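Local coordinates for protein putative polyketide cyclase SMa1630 (Sinorhizobium meliloti 1021, PDB 4U13) that is a putative polyketide cyclase with a SnoaL-like domain of the NTF2 clan, its substrate and reaction not established, at residues V53-K56 / S60-A63. Residues are numbered along the deposited sequence; the frame is centred on the assembly and turned at random.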
loop_
_atom_site.group_PDB
_atom_site.type_symbol
_atom_site.label_atom_id
_atom_site.label_comp_id
_atom_site.label_asym_id
_atom_site.label_seq_id
_atom_site.Cartn_x
_atom_site.Cartn_y
_atom_site.Cartn_z
ATOM N N VAL A 53 17.287 0.992 4.886
ATOM C CA VAL A 53 17.673 2.268 4.303
ATOM C C VAL A 53 18.552 2.136 3.023
ATOM O O VAL A 53 18.231 2.742 1.989
ATOM C CB VAL A 53 18.363 3.138 5.369
ATOM C CG1 VAL A 53 18.978 4.392 4.755
ATOM C CG2 VAL A 53 17.345 3.573 6.451
ATOM N N ALA A 54 19.625 1.330 3.083
ATOM C CA ALA A 54 20.481 1.104 1.915
ATOM C C ALA A 54 19.711 0.510 0.702
ATOM O O ALA A 54 19.952 0.904 -0.437
ATOM C CB ALA A 54 21.670 0.211 2.261
ATOM N N ALA A 55 18.795 -0.413 0.953
ATOM C CA ALA A 55 18.076 -1.024 -0.111
ATOM C C ALA A 55 17.152 -0.029 -0.785
ATOM O O ALA A 55 16.958 -0.072 -1.998
ATOM C CB ALA A 55 17.300 -2.233 0.405
ATOM N N LYS A 56 16.574 0.871 -0.018
ATOM C CA LYS A 56 15.724 1.916 -0.574
ATOM C C LYS A 56 16.517 2.860 -1.437
ATOM O O LYS A 56 16.066 3.212 -2.526
ATOM C CB LYS A 56 15.098 2.710 0.556
ATOM C CG LYS A 56 14.065 1.932 1.339
ATOM C CD LYS A 56 12.697 2.219 0.801
ATOM C CE LYS A 56 11.618 1.439 1.546
ATOM N NZ LYS A 56 10.530 1.241 0.558
ATOM N N SER A 60 15.071 2.109 -4.852
ATOM C CA SER A 60 13.727 2.736 -4.772
ATOM C C SER A 60 12.619 1.720 -5.114
ATOM O O SER A 60 11.752 1.967 -5.955
ATOM C CB SER A 60 13.658 3.904 -5.756
ATOM O OG SER A 60 14.684 4.856 -5.503
ATOM N N TYR A 61 12.676 0.560 -4.491
ATOM C CA TYR A 61 11.810 -0.558 -4.884
ATOM C C TYR A 61 10.406 -0.440 -4.313
ATOM O O TYR A 61 10.202 0.186 -3.305
ATOM C CB TYR A 61 12.385 -1.891 -4.389
ATOM C CG TYR A 61 12.463 -1.973 -2.860
ATOM C CD1 TYR A 61 13.584 -1.518 -2.176
ATOM C CD2 TYR A 61 11.405 -2.479 -2.119
ATOM C CE1 TYR A 61 13.647 -1.563 -0.809
ATOM C CE2 TYR A 61 11.472 -2.568 -0.728
ATOM C CZ TYR A 61 12.592 -2.086 -0.056
ATOM O OH TYR A 61 12.696 -2.154 1.350
ATOM N N VAL A 62 9.488 -1.152 -4.947
ATOM C CA VAL A 62 8.182 -1.445 -4.435
ATOM C C VAL A 62 8.071 -3.009 -4.256
ATOM O O VAL A 62 8.292 -3.746 -5.199
ATOM C CB VAL A 62 7.153 -0.869 -5.461
ATOM C CG1 VAL A 62 5.753 -1.485 -5.350
ATOM C CG2 VAL A 62 7.058 0.658 -5.356
ATOM N N ALA A 63 7.744 -3.496 -3.047
ATOM C CA ALA A 63 7.359 -4.882 -2.775
ATOM C C ALA A 63 5.859 -4.997 -2.636
ATOM O O ALA A 63 5.274 -4.413 -1.761
ATOM C CB ALA A 63 8.003 -5.388 -1.507
#
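Ser60 meets Lys56 where helix 44-59 ends and the chain turns toward strand 62-71. The backbone N of Ser60 donates a hydrogen bond of 2.8 Å to the O of Lys56. This is a helix-type bond between residues four apart. Ser60 is the first residue to leave the helix, and its positive phi turns the chain away. Its hydroxyl reaches a weak hydrogen bond to Arg84.

Tyr61 follows and turns its ring back to the helix. A chi1 of 63° folds the ring over its own main chain and brings it alongside the last turns. Its CD1/CE1 edge meets Ala55. CD1 is 3.7 Å from the backbone O of Ala55, and CE1 is 3.9 Å from the CB of Ala55. The Lys56 chain runs above the hydroxyl end of the ring and brings NZ over one face. The two side chains cross at about a right angle. The lysine chain bends at chi2 (-95°). Its CE comes within 3.8 Å of the Tyr61 OH. The NZ of Lys56 stands 4.3 Å from the ring centroid, 25° off the normal, a cation-pi contact. With an alanine in place of Tyr61, the ammonium would probably lose its aromatic partner and a gap would open beside Ala55. Val62 then begins the strand, pairing through its backbone with Ser82.

The contact is structural packing. It joins the C-terminal end of the long helix to the strand at one end of the SnoaL-like sheet within this chain. The ammonium of Lys56 is also hydrogen-bonded to the backbone O of Asp17, and the Tyr61 hydroxyl makes a weak bond to the carboxylate of Asp17. The cation is thus held by a carbonyl and a ring face together, which probably limits its movement at this surface site.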